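Local structure of outer membrane associated protein (Francisella tularensis subsp. tularensis, 6U83) at residues S93-G98 with I139-G144; Y99-Q104 with R158-E163. The protein is an outer membrane protein, possibly a porin, whose OmpA-like domain, the part modelled here, binds D-alanine and probably attaches to peptidoglycan. All blocks are in the same frame, centred on the assembly; numbering follows the deposited sequence.

Contact 1 (S93-G98 with I139-G144)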
loop_
_atom_site.group_PDB
_atom_site.type_symbol
_atom_site.label_atom_id
_atom_site.label_comp_id
_atom_site.label_asym_id
_atom_site.label_seq_id
_atom_site.Cartn_x
_atom_site.Cartn_y
_atom_site.Cartn_z
ATOM N N SER A 93 2.160 -0.945 14.082
ATOM C CA SER A 93 1.503 0.170 13.413
ATOM C C SER A 93 1.876 0.196 11.938
ATOM O O SER A 93 2.934 -0.300 11.540
ATOM C CB SER A 93 1.878 1.516 14.054
ATOM O OG SER A 93 2.922 2.150 13.332
ATOM N N VAL A 94 0.997 0.798 11.134
ATOM C CA VAL A 94 1.171 0.908 9.689
ATOM C C VAL A 94 0.889 2.338 9.270
ATOM O O VAL A 94 -0.155 2.895 9.620
ATOM C CB VAL A 94 0.237 -0.037 8.912
ATOM C CG1 VAL A 94 0.569 0.017 7.434
ATOM C CG2 VAL A 94 0.347 -1.437 9.428
ATOM N N THR A 95 1.780 2.909 8.477
ATOM C CA THR A 95 1.563 4.225 7.902
ATOM C C THR A 95 1.003 4.070 6.500
ATOM O O THR A 95 1.622 3.427 5.648
ATOM C CB THR A 95 2.861 5.018 7.877
ATOM O OG1 THR A 95 3.308 5.188 9.225
ATOM C CG2 THR A 95 2.624 6.377 7.239
ATOM N N VAL A 96 -0.159 4.670 6.264
ATOM C CA VAL A 96 -0.866 4.578 4.994
ATOM C C VAL A 96 -0.721 5.921 4.285
ATOM O O VAL A 96 -1.248 6.940 4.753
ATOM C CB VAL A 96 -2.337 4.213 5.211
ATOM C CG1 VAL A 96 -3.060 4.200 3.901
ATOM C CG2 VAL A 96 -2.436 2.860 5.886
ATOM N N LYS A 97 -0.019 5.931 3.151
ATOM C CA LYS A 97 0.330 7.158 2.439
ATOM C C LYS A 97 -0.467 7.258 1.143
ATOM O O LYS A 97 -0.413 6.353 0.307
ATOM C CB LYS A 97 1.826 7.195 2.139
ATOM C CG LYS A 97 2.695 7.090 3.374
ATOM C CD LYS A 97 4.139 6.951 2.971
ATOM C CE LYS A 97 5.038 7.019 4.181
ATOM N NZ LYS A 97 6.479 6.900 3.805
ATOM N N GLY A 98 -1.162 8.376 0.962
ATOM C CA GLY A 98 -1.962 8.621 -0.217
ATOM C C GLY A 98 -1.288 9.590 -1.176
ATOM O O GLY A 98 -0.615 10.523 -0.758
ATOM N N ILE A 139 -1.940 4.952 10.868
ATOM C CA ILE A 139 -1.585 6.352 10.677
ATOM C C ILE A 139 -1.721 6.671 9.199
ATOM O O ILE A 139 -1.200 5.933 8.354
ATOM C CB ILE A 139 -0.153 6.647 11.150
ATOM C CG1 ILE A 139 0.027 6.242 12.612
ATOM C CG2 ILE A 139 0.175 8.112 10.917
ATOM C CD1 ILE A 139 0.685 4.887 12.793
ATOM N N THR A 140 -2.388 7.783 8.889
ATOM C CA THR A 140 -2.621 8.190 7.513
ATOM C C THR A 140 -1.927 9.516 7.225
ATOM O O THR A 140 -1.900 10.421 8.070
ATOM C CB THR A 140 -4.122 8.290 7.208
ATOM O OG1 THR A 140 -4.715 9.355 7.956
ATOM C CG2 THR A 140 -4.820 6.993 7.577
ATOM N N LYS A 141 -1.349 9.596 6.025
ATOM C CA LYS A 141 -0.656 10.754 5.484
ATOM C C LYS A 141 -1.067 10.932 4.032
ATOM O O LYS A 141 -1.164 9.953 3.285
ATOM C CB LYS A 141 0.859 10.581 5.526
ATOM C CG LYS A 141 1.545 10.763 6.866
ATOM C CD LYS A 141 3.055 10.617 6.667
ATOM C CE LYS A 141 3.883 11.353 7.727
ATOM N NZ LYS A 141 5.358 11.289 7.419
ATOM N N GLY A 142 -1.306 12.175 3.635
ATOM C CA GLY A 142 -1.518 12.533 2.240
ATOM C C GLY A 142 -0.319 13.300 1.723
ATOM O O GLY A 142 0.348 14.002 2.478
ATOM N N PHE A 143 -0.024 13.149 0.437
ATOM C CA PHE A 143 1.114 13.841 -0.150
ATOM C C PHE A 143 0.746 14.633 -1.392
ATOM O O PHE A 143 1.617 15.304 -1.962
ATOM C CB PHE A 143 2.230 12.843 -0.498
ATOM C CG PHE A 143 2.902 12.239 0.711
ATOM C CD1 PHE A 143 4.000 12.852 1.281
ATOM C CD2 PHE A 143 2.431 11.065 1.277
ATOM C CE1 PHE A 143 4.612 12.314 2.398
ATOM C CE2 PHE A 143 3.039 10.514 2.382
ATOM C CZ PHE A 143 4.129 11.140 2.947
ATOM N N GLY A 144 -0.508 14.577 -1.828
ATOM C CA GLY A 144 -0.842 15.250 -3.058
ATOM C C GLY A 144 -0.057 14.667 -4.214
ATOM O O GLY A 144 0.381 13.502 -4.201
#

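Contact 2 (Y99-Q104 with R158-E163). With DAL (D-alanine), chain D.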
loop_
_atom_site.group_PDB
_atom_site.type_symbol
_atom_site.label_atom_id
_atom_site.label_comp_id
_atom_site.label_asym_id
_atom_site.label_seq_id
_atom_site.Cartn_x
_atom_site.Cartn_y
_atom_site.Cartn_z
ATOM N N TYR A 99 -1.498 9.376 -2.472
ATOM C CA TYR A 99 -0.872 10.212 -3.484
ATOM C C TYR A 99 -1.886 10.552 -4.569
ATOM O O TYR A 99 -2.971 9.957 -4.662
ATOM C CB TYR A 99 0.352 9.526 -4.108
ATOM C CG TYR A 99 1.443 9.203 -3.125
ATOM C CD1 TYR A 99 2.538 10.047 -2.978
ATOM C CD2 TYR A 99 1.382 8.053 -2.328
ATOM C CE1 TYR A 99 3.546 9.760 -2.065
ATOM C CE2 TYR A 99 2.401 7.755 -1.401
ATOM C CZ TYR A 99 3.473 8.620 -1.282
ATOM O OH TYR A 99 4.484 8.361 -0.392
ATOM N N ALA A 100 -1.502 11.513 -5.409
ATOM C CA ALA A 100 -2.334 11.935 -6.523
ATOM C C ALA A 100 -1.456 12.140 -7.754
ATOM O O ALA A 100 -0.228 12.222 -7.669
ATOM C CB ALA A 100 -3.133 13.211 -6.169
ATOM N N SER A 101 -2.096 12.182 -8.913
ATOM C CA SER A 101 -1.390 12.607 -10.108
ATOM C C SER A 101 -1.538 14.116 -10.260
ATOM O O SER A 101 -2.486 14.722 -9.760
ATOM C CB SER A 101 -1.939 11.892 -11.344
ATOM O OG SER A 101 -3.312 12.205 -11.548
ATOM N N GLN A 102 -0.586 14.732 -10.940
ATOM C CA GLN A 102 -0.707 16.153 -11.260
ATOM C C GLN A 102 -1.302 16.246 -12.653
ATOM O O GLN A 102 -0.607 16.033 -13.649
ATOM C CB GLN A 102 0.626 16.883 -11.190
ATOM C CG GLN A 102 0.447 18.350 -11.543
ATOM C CD GLN A 102 1.738 19.129 -11.540
ATOM O OE1 GLN A 102 2.819 18.554 -11.479
ATOM N NE2 GLN A 102 1.632 20.453 -11.611
ATOM N N GLY A 103 -2.594 16.566 -12.728
ATOM C CA GLY A 103 -3.266 16.573 -14.015
ATOM C C GLY A 103 -3.027 17.820 -14.834
ATOM O O GLY A 103 -3.176 17.790 -16.059
ATOM N N GLN A 104 -2.672 18.929 -14.193
ATOM C CA GLN A 104 -2.567 20.204 -14.885
ATOM C C GLN A 104 -1.254 20.881 -14.527
ATOM O O GLN A 104 -0.733 20.730 -13.415
ATOM C CB GLN A 104 -3.782 21.118 -14.576
ATOM C CG GLN A 104 -5.101 20.496 -15.058
ATOM C CD GLN A 104 -6.257 21.470 -15.123
ATOM O OE1 GLN A 104 -7.398 21.079 -15.399
ATOM N NE2 GLN A 104 -5.970 22.745 -14.879
ATOM N N ARG A 158 -1.015 6.005 -12.735
ATOM C CA ARG A 158 -0.373 5.163 -11.741
ATOM C C ARG A 158 0.071 5.950 -10.507
ATOM O O ARG A 158 0.291 5.346 -9.451
ATOM C CB ARG A 158 0.805 4.431 -12.363
ATOM C CG ARG A 158 0.400 3.194 -13.140
ATOM C CD ARG A 158 1.574 2.621 -13.917
ATOM N NE ARG A 158 2.021 3.538 -14.963
ATOM C CZ ARG A 158 2.896 3.212 -15.911
ATOM N NH1 ARG A 158 3.252 4.101 -16.828
ATOM N NH2 ARG A 158 3.420 1.994 -15.942
ATOM N N ASN A 159 0.221 7.274 -10.608
ATOM C CA ASN A 159 0.525 8.064 -9.421
ATOM C C ASN A 159 -0.660 8.156 -8.465
ATOM O O ASN A 159 -0.470 8.440 -7.276
ATOM C CB ASN A 159 0.988 9.454 -9.843
ATOM C CG ASN A 159 2.358 9.431 -10.467
ATOM O OD1 ASN A 159 3.266 8.796 -9.941
ATOM N ND2 ASN A 159 2.515 10.111 -11.593
ATOM N N GLN A 160 -1.870 7.912 -8.966
ATOM C CA GLN A 160 -3.111 7.964 -8.196
ATOM C C GLN A 160 -3.213 6.704 -7.340
ATOM O O GLN A 160 -3.747 5.681 -7.790
ATOM C CB GLN A 160 -4.292 8.084 -9.156
ATOM C CG GLN A 160 -4.260 9.340 -10.037
ATOM C CD GLN A 160 -5.118 9.198 -11.303
ATOM O OE1 GLN A 160 -5.151 10.100 -12.138
ATOM N NE2 GLN A 160 -5.809 8.061 -11.445
ATOM N N ARG A 161 -2.716 6.770 -6.092
ATOM C CA ARG A 161 -2.440 5.544 -5.348
ATOM C C ARG A 161 -2.278 5.791 -3.849
ATOM O O ARG A 161 -2.066 6.915 -3.388
ATOM C CB ARG A 161 -1.168 4.874 -5.857
ATOM C CG ARG A 161 0.075 5.479 -5.224
ATOM C CD ARG A 161 1.205 5.541 -6.209
ATOM N NE ARG A 161 2.470 5.963 -5.619
ATOM C CZ ARG A 161 2.907 7.223 -5.660
ATOM N NH1 ARG A 161 2.168 8.161 -6.249
ATOM N NH2 ARG A 161 4.074 7.554 -5.103
ATOM N N VAL A 162 -2.347 4.686 -3.101
ATOM C CA VAL A 162 -1.995 4.606 -1.692
ATOM C C VAL A 162 -0.888 3.574 -1.541
ATOM O O VAL A 162 -0.934 2.511 -2.164
ATOM C CB VAL A 162 -3.214 4.222 -0.829
ATOM C CG1 VAL A 162 -2.768 3.638 0.485
ATOM C CG2 VAL A 162 -4.052 5.427 -0.562
ATOM N N GLU A 163 0.109 3.886 -0.721
ATOM C CA GLU A 163 1.237 2.997 -0.478
ATOM C C GLU A 163 1.422 2.755 1.011
ATOM O O GLU A 163 1.142 3.629 1.840
ATOM C CB GLU A 163 2.545 3.572 -1.014
ATOM C CG GLU A 163 2.561 3.890 -2.480
ATOM C CD GLU A 163 3.943 4.307 -2.915
ATOM O OE1 GLU A 163 4.802 4.525 -2.020
ATOM O OE2 GLU A 163 4.172 4.410 -4.139
HETATM N N DAL D . -4.954 14.387 -9.969
HETATM C CA DAL D . -6.053 13.458 -10.192
HETATM C CB DAL D . -7.403 14.181 -10.060
HETATM C C DAL D . -5.998 12.247 -9.262
HETATM O O DAL D . -6.950 11.464 -9.255
HETATM O OXT DAL D . -5.029 12.023 -8.513
#

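Contact 1 (S93-G98 with I139-G144)
The backbone N of V96 reaches the carbonyl O of I139 over 2.7 Å, an almost straight hydrogen bond and the shortest of the five that join these two parallel strands. I139 O also receives a CA-H...O contact from T95. On either side of this bond the ladder alternates donors: I139 N to V94 O before it, K141 N to V96 O and G98 N to K141 O after it. Past the end of the strand, F143 N still reaches G98 O over 2.9 Å, though this bond is less straight, with an N-H...O angle of 138°. That same oxygen lies in the plane of the F143 ring, at its edge. Chi1 (-69°) puts F143 CG anti to the carbonyl carbon, and CE2 of the ring lies 3.5 Å from K97 CB; K97 CG and CD are also close to CE2, the two side chains crossing obliquely. At the other end, I139 CD1 touches S93 OG at 3.6 Å. T95, K97, I139 and K141 share one face of the sheet, the lysine NZ atoms 5.8 Å apart. On the other face, V96 and T140 pack against helix 110-130, which links the two strands in a beta-alpha-beta unit, while V94 meets helix 73-89 and strand 161-172.

Contact 2 (Y99-Q104 with R158-E163)
The guanidinium of R161 lies flat on the Y99 ring, a cation-pi stack with planes only 21° apart and CZ 3.9 Å from the ring centroid. NH2 sits over the ring centre, whereas NH1 is closer to the CB end. Bonds in the guanidinium plane fix its rotation: NH1 donates to N159 O, and NE makes a salt bridge of 2.7 Å to E163 OE2, meeting that oxygen from above the carboxylate plane. NH2 has a further acceptor in D147 O. The R161 backbone joins in too, its O accepting Y99 N over 2.7 Å, and the F143 ring also meets Y99, nearly parallel to it.

Farther along, S101 OG, set between its backbone N and carbonyl carbon (chi1 62°), donates to a lone pair of Q160 OE1 at 2.9 Å. Q160 NE2 in turn bonds to F64 O. S101 N gives D-alanine OXT a bond of 3.0 Å. The ligand amine lies very close to S101 O, at a distance too short to be taken at face value, and has a weak bond to S101 OG. A100 CB and Q160 CG each lie 3.2 Å from OXT. R120 NH2, N113 OD1 and the backbone N of D67 also bond to the amino acid. A pocket of this kind is consistent with the peptidoglycan-binding site of OmpA-like domains.

Overall arrangement
The two contacts follow directly on each other, their centres about 13 Å apart: segment 93-98 of contact 1 runs straight into 99-104 of contact 2. Along the chain the segments alternate, 93-98, 99-104, 139-144, 158-163. Strand 94-98 lies between strand 138-142, parallel to it, and strand 161-172, antiparallel; both contacts reach the same mixed sheet, contact 2 through the start of strand 161-172. They touch where K97 O probably accepts E163 N, where G144 O probably accepts A100 N, and where V96 packs on V162. Contact 1 forms the strand pair of the beta-alpha-beta unit, and contact 2 takes up the chain where strand 94-98 ends, in the loop that lines the D-alanine pocket.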